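PDB 2XDH: cohesin from Archaeoglobus fulgidus, which serves as the cohesin module of a larger non-cellulosomal protein and probably mediates adhesion by pairing with dockerin modules. Local coordinates for residues Ser16-Val30 against Gly77-Val91. Residues are numbered along the deposited sequence; the frame is centred on the assembly and turned at random. Where two conformers were deposited one is given.
With SO4 (sulfate ion), chain E.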
loop_
_atom_site.group_PDB
_atom_site.type_symbol
_atom_site.label_atom_id
_atom_site.label_comp_id
_atom_site.label_asym_id
_atom_site.label_seq_id
_atom_site.Cartn_x
_atom_site.Cartn_y
_atom_site.Cartn_z
ATOM N N SER A 16 -27.952 10.347 32.325
ATOM C CA SER A 16 -26.503 10.428 32.254
ATOM C C SER A 16 -26.054 10.744 30.839
ATOM O O SER A 16 -26.795 10.534 29.879
ATOM C CB SER A 16 -25.857 9.128 32.737
ATOM O OG SER A 16 -26.070 8.079 31.811
ATOM N N ASP A 17 -24.843 11.267 30.714
ATOM C CA ASP A 17 -24.252 11.463 29.406
ATOM C C ASP A 17 -23.354 10.277 29.082
ATOM O O ASP A 17 -22.746 9.678 29.975
ATOM C CB ASP A 17 -23.456 12.762 29.358
ATOM C CG ASP A 17 -24.297 13.968 29.704
ATOM O OD1 ASP A 17 -23.743 14.938 30.259
ATOM O OD2 ASP A 17 -25.514 13.943 29.425
ATOM N N ILE A 18 -23.294 9.926 27.802
ATOM C CA ILE A 18 -22.371 8.906 27.328
ATOM C C ILE A 18 -21.576 9.449 26.155
ATOM O O ILE A 18 -22.022 10.354 25.450
ATOM C CB ILE A 18 -23.097 7.638 26.845
ATOM C CG1 ILE A 18 -24.008 7.965 25.659
ATOM C CG2 ILE A 18 -23.869 7.001 27.968
ATOM C CD1 ILE A 18 -24.615 6.748 24.999
ATOM N N GLN A 19 -20.395 8.883 25.946
ATOM C CA GLN A 19 -19.547 9.265 24.828
ATOM C C GLN A 19 -19.359 8.034 23.950
ATOM O O GLN A 19 -18.787 7.047 24.390
ATOM C CB GLN A 19 -18.202 9.774 25.346
ATOM C CG GLN A 19 -17.382 10.549 24.339
ATOM C CD GLN A 19 -17.497 12.050 24.524
ATOM O OE1 GLN A 19 -17.982 12.528 25.554
ATOM N NE2 GLN A 19 -17.049 12.805 23.525
ATOM N N VAL A 20 -19.871 8.087 22.725
ATOM C CA VAL A 20 -19.802 6.948 21.804
ATOM C C VAL A 20 -18.925 7.292 20.612
ATOM O O VAL A 20 -19.219 8.229 19.868
ATOM C CB VAL A 20 -21.186 6.587 21.257
ATOM C CG1 VAL A 20 -21.073 5.451 20.257
ATOM C CG2 VAL A 20 -22.151 6.228 22.409
ATOM N N PRO A 21 -17.835 6.545 20.433
ATOM C CA PRO A 21 -16.979 6.802 19.278
ATOM C C PRO A 21 -17.498 6.091 18.043
ATOM O O PRO A 21 -18.174 5.062 18.152
ATOM C CB PRO A 21 -15.654 6.163 19.692
ATOM C CG PRO A 21 -16.083 4.967 20.526
ATOM C CD PRO A 21 -17.310 5.462 21.292
ATOM N N VAL A 22 -17.176 6.643 16.875
ATOM C CA VAL A 22 -17.246 5.895 15.626
ATOM C C VAL A 22 -15.807 5.758 15.138
ATOM O O VAL A 22 -15.097 6.758 14.973
ATOM C CB VAL A 22 -18.110 6.619 14.596
ATOM C CG1 VAL A 22 -17.979 5.978 13.218
ATOM C CG2 VAL A 22 -19.575 6.640 15.071
ATOM N N LYS A 23 -15.364 4.522 14.940
ATOM C CA LYS A 23 -13.958 4.257 14.687
ATOM C C LYS A 23 -13.758 3.739 13.272
ATOM O O LYS A 23 -14.687 3.236 12.644
ATOM C CB LYS A 23 -13.434 3.182 15.640
ATOM C CG LYS A 23 -13.588 3.488 17.095
ATOM C CD LYS A 23 -13.437 2.206 17.904
ATOM C CE LYS A 23 -14.657 1.312 17.732
ATOM N NZ LYS A 23 -14.566 0.098 18.584
ATOM N N ILE A 24 -12.524 3.820 12.796
ATOM C CA ILE A 24 -12.175 3.150 11.545
ATOM C C ILE A 24 -11.079 2.133 11.815
ATOM O O ILE A 24 -10.216 2.339 12.673
ATOM C CB ILE A 24 -11.764 4.165 10.444
ATOM C CG1 ILE A 24 -11.709 3.490 9.069
ATOM C CG2 ILE A 24 -10.430 4.834 10.785
ATOM C CD1 ILE A 24 -11.819 4.483 7.904
ATOM N N GLU A 25 -11.103 1.028 11.084
ATOM C CA GLU A 25 -10.063 0.030 11.244
ATOM C C GLU A 25 -9.487 -0.315 9.875
ATOM O O GLU A 25 -10.233 -0.476 8.903
ATOM C CB GLU A 25 -10.635 -1.216 11.933
ATOM C CG GLU A 25 -11.286 -0.906 13.289
ATOM C CD GLU A 25 -10.288 -0.410 14.330
ATOM O OE1 GLU A 25 -9.189 -0.995 14.410
ATOM O OE2 GLU A 25 -10.592 0.571 15.060
ATOM N N ASN A 26 -8.160 -0.383 9.805
ATOM C CA ASN A 26 -7.446 -0.668 8.567
ATOM C C ASN A 26 -7.714 0.336 7.454
ATOM O O ASN A 26 -7.865 -0.031 6.293
ATOM C CB ASN A 26 -7.760 -2.082 8.107
ATOM C CG ASN A 26 -7.450 -3.103 9.184
ATOM O OD1 ASN A 26 -6.339 -3.144 9.712
ATOM N ND2 ASN A 26 -8.443 -3.891 9.552
ATOM N N ALA A 27 -7.776 1.614 7.811
ATOM C CA ALA A 27 -7.868 2.658 6.797
ATOM C C ALA A 27 -6.570 2.714 5.991
ATOM O O ALA A 27 -5.475 2.533 6.535
ATOM C CB ALA A 27 -8.143 4.023 7.458
ATOM N N ASP A 28 -6.688 2.994 4.699
ATOM C CA ASP A 28 -5.511 3.074 3.836
ATOM C C ASP A 28 -5.559 4.362 3.016
ATOM O O ASP A 28 -6.154 4.410 1.927
ATOM C CB ASP A 28 -5.451 1.833 2.937
ATOM C CG ASP A 28 -4.242 1.827 2.012
ATOM O OD1 ASP A 28 -3.272 2.561 2.296
ATOM O OD2 ASP A 28 -4.265 1.066 1.008
ATOM N N LYS A 29 -4.965 5.421 3.564
ATOM C CA LYS A 29 -4.922 6.714 2.890
ATOM C C LYS A 29 -6.300 7.225 2.476
ATOM O O LYS A 29 -6.498 7.701 1.358
ATOM C CB LYS A 29 -3.976 6.644 1.686
ATOM C CG LYS A 29 -2.545 6.284 2.106
ATOM C CD LYS A 29 -1.596 6.222 0.923
ATOM C CE LYS A 29 -0.301 5.513 1.309
ATOM N NZ LYS A 29 0.637 5.427 0.156
ATOM N N VAL A 30 -7.249 7.158 3.399
ATOM C CA VAL A 30 -8.577 7.703 3.148
ATOM C C VAL A 30 -8.524 9.212 3.124
ATOM O O VAL A 30 -7.953 9.833 4.021
ATOM C CB VAL A 30 -9.572 7.221 4.218
ATOM C CG1 VAL A 30 -10.921 7.931 4.098
ATOM C CG2 VAL A 30 -9.732 5.707 4.119
ATOM N N GLY A 77 -4.479 12.179 4.159
ATOM C CA GLY A 77 -4.869 10.786 4.209
ATOM C C GLY A 77 -4.971 10.311 5.644
ATOM O O GLY A 77 -4.186 10.703 6.495
ATOM N N ILE A 78 -5.962 9.472 5.902
ATOM C CA ILE A 78 -6.151 8.815 7.187
ATOM C C ILE A 78 -5.873 7.337 6.999
ATOM O O ILE A 78 -6.441 6.708 6.096
ATOM C CB ILE A 78 -7.612 8.999 7.648
ATOM C CG1 ILE A 78 -7.864 10.480 7.981
ATOM C CG2 ILE A 78 -7.927 8.146 8.859
ATOM C CD1 ILE A 78 -9.356 10.797 8.221
ATOM N N SER A 79 -4.994 6.778 7.823
ATOM C CA SER A 79 -4.659 5.361 7.731
ATOM C C SER A 79 -4.648 4.723 9.112
ATOM O O SER A 79 -4.536 5.422 10.120
ATOM C CB SER A 79 -3.266 5.179 7.096
ATOM O OG SER A 79 -3.242 5.703 5.776
ATOM N N GLY A 80 -4.739 3.398 9.150
ATOM C CA GLY A 80 -4.658 2.654 10.396
ATOM C C GLY A 80 -5.974 2.593 11.153
ATOM O O GLY A 80 -7.052 2.606 10.554
ATOM N N ASP A 81 -5.884 2.503 12.476
ATOM C CA ASP A 81 -7.061 2.343 13.317
ATOM C C ASP A 81 -7.170 3.559 14.232
ATOM O O ASP A 81 -6.159 4.081 14.679
ATOM C CB ASP A 81 -6.920 1.128 14.218
ATOM C CG ASP A 81 -6.647 -0.165 13.458
ATOM O OD1 ASP A 81 -6.833 -0.228 12.227
ATOM O OD2 ASP A 81 -6.255 -1.140 14.121
ATOM N N GLY A 82 -8.389 3.970 14.553
ATOM C CA GLY A 82 -8.582 5.069 15.486
ATOM C C GLY A 82 -9.995 5.610 15.393
ATOM O O GLY A 82 -10.793 5.121 14.603
ATOM N N SER A 83 -10.318 6.607 16.211
ATOM C CA SER A 83 -11.642 7.205 16.152
ATOM C C SER A 83 -11.721 8.305 15.095
ATOM O O SER A 83 -10.790 9.103 14.928
ATOM C CB SER A 83 -12.048 7.743 17.528
ATOM O OG SER A 83 -11.016 8.538 18.079
ATOM N N LEU A 84 -12.844 8.325 14.386
ATOM C CA LEU A 84 -13.167 9.359 13.411
ATOM C C LEU A 84 -13.885 10.507 14.095
ATOM O O LEU A 84 -13.681 11.671 13.759
ATOM C CB LEU A 84 -14.070 8.786 12.316
ATOM C CG LEU A 84 -13.420 7.717 11.442
ATOM C CD1 LEU A 84 -14.439 7.177 10.446
ATOM C CD2 LEU A 84 -12.211 8.327 10.724
ATOM N N PHE A 85 -14.749 10.173 15.045
ATOM C CA PHE A 85 -15.424 11.197 15.842
ATOM C C PHE A 85 -16.058 10.548 17.057
ATOM O O PHE A 85 -16.130 9.326 17.138
ATOM C CB PHE A 85 -16.448 11.994 15.021
ATOM C CG PHE A 85 -17.567 11.152 14.415
ATOM C CD1 PHE A 85 -18.788 11.023 15.068
ATOM C CD2 PHE A 85 -17.403 10.535 13.183
ATOM C CE1 PHE A 85 -19.825 10.275 14.519
ATOM C CE2 PHE A 85 -18.434 9.781 12.616
ATOM C CZ PHE A 85 -19.649 9.649 13.290
ATOM N N TYR A 86 -16.478 11.372 18.010
ATOM C CA TYR A 86 -17.138 10.910 19.226
ATOM C C TYR A 86 -18.470 11.635 19.261
ATOM O O TYR A 86 -18.543 12.814 18.903
ATOM C CB TYR A 86 -16.318 11.300 20.475
ATOM C CG TYR A 86 -15.178 10.358 20.800
ATOM C CD1 TYR A 86 -15.370 9.280 21.666
ATOM C CD2 TYR A 86 -13.906 10.542 20.253
ATOM C CE1 TYR A 86 -14.334 8.404 21.977
ATOM C CE2 TYR A 86 -12.858 9.659 20.554
ATOM C CZ TYR A 86 -13.087 8.593 21.417
ATOM O OH TYR A 86 -12.078 7.707 21.730
ATOM N N VAL A 87 -19.528 10.945 19.660
ATOM C CA VAL A 87 -20.788 11.632 19.886
ATOM C C VAL A 87 -21.091 11.650 21.377
ATOM O O VAL A 87 -21.056 10.623 22.042
ATOM C CB VAL A 87 -21.964 11.010 19.081
ATOM C CG1 VAL A 87 -23.246 11.798 19.318
ATOM C CG2 VAL A 87 -21.637 11.003 17.592
ATOM N N LYS A 88 -21.351 12.835 21.914
ATOM C CA LYS A 88 -21.776 12.929 23.297
ATOM C C LYS A 88 -23.296 12.881 23.303
ATOM O O LYS A 88 -23.957 13.745 22.714
ATOM C CB LYS A 88 -21.267 14.222 23.943
ATOM C CG LYS A 88 -21.539 14.288 25.441
ATOM C CD LYS A 88 -20.967 15.553 26.066
ATOM C CE LYS A 88 -20.904 15.427 27.581
ATOM N NZ LYS A 88 -20.154 14.194 27.977
ATOM N N PHE A 89 -23.846 11.858 23.949
ATOM C CA PHE A 89 -25.287 11.686 24.037
ATOM C C PHE A 89 -25.725 11.900 25.469
ATOM O O PHE A 89 -24.943 11.737 26.403
ATOM C CB PHE A 89 -25.699 10.263 23.670
ATOM C CG PHE A 89 -25.635 9.946 22.199
ATOM C CD1 PHE A 89 -26.516 10.538 21.309
ATOM C CD2 PHE A 89 -24.730 9.001 21.721
ATOM C CE1 PHE A 89 -26.486 10.216 19.968
ATOM C CE2 PHE A 89 -24.683 8.679 20.395
ATOM C CZ PHE A 89 -25.561 9.281 19.501
ATOM N N ARG A 90 -26.991 12.248 25.639
ATOM C CA ARG A 90 -27.599 12.248 26.951
ATOM C C ARG A 90 -28.706 11.227 26.898
ATOM O O ARG A 90 -29.476 11.189 25.938
ATOM C CB ARG A 90 -28.166 13.620 27.293
ATOM C CG ARG A 90 -29.155 13.582 28.441
ATOM C CD ARG A 90 -28.910 14.721 29.397
ATOM N NE ARG A 90 -29.964 14.812 30.400
ATOM C CZ ARG A 90 -30.100 15.829 31.242
ATOM N NH1 ARG A 90 -29.245 16.842 31.197
ATOM N NH2 ARG A 90 -31.090 15.831 32.126
ATOM N N VAL A 91 -28.770 10.379 27.913
ATOM C CA VAL A 91 -29.791 9.343 27.959
ATOM C C VAL A 91 -31.079 9.928 28.528
ATOM O O VAL A 91 -31.160 10.247 29.713
ATOM C CB VAL A 91 -29.328 8.147 28.813
ATOM C CG1 VAL A 91 -30.360 7.023 28.777
ATOM C CG2 VAL A 91 -27.965 7.662 28.346
HETATM S S SO4 E . -0.790 1.949 -1.804
HETATM O O1 SO4 E . 0.633 1.666 -1.972
HETATM O O2 SO4 E . -1.199 2.976 -2.759
HETATM O O3 SO4 E . -1.035 2.422 -0.445
HETATM O O4 SO4 E . -1.559 0.730 -2.041
HETATM O O HOH W 1 -5.782 -3.261 12.678
HETATM O O HOH W 2 -1.483 3.700 4.425
#
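Pro21 lays its CB over one face of the Tyr86 ring, 3.9 Å from the ring centroid, in a CH-pi contact on the side of the antiparallel strand pair that also carries Gln19 and Lys88. Gln19 runs roughly perpendicular to the tyrosine, and a kink about its CB-CG bond (chi2 100°) brings NE2 to 3.5 Å from Tyr86 CB. An alanine in place of Tyr86 takes the ring away, which would probably leave Pro21 CB without its CH-pi partner and open a gap beside Gln19 CG. On the buried side Val22 CB sits over a face of the Phe85 ring, 3.9 Å from its centroid, whereas Val20 CG2 meets the Phe89 ring at its edge, 3.8 Å from CD2. A classic beta bulge sets both Leu84 and Phe85 against Val22; beyond it two G1 bulges carry the pairing round a corner. There Asp81 OD1 accepts a nearly straight bond from Asn26 N (2.8 Å, 170°), and Ser79 OG takes the N-H of Lys29. In this cohesin domain the pair lies centrally in the sheet: strand 3-12 flanks 17-24, strand 43-50 borders 85-91, and Phe85 and Val87 pack against strand 67-74.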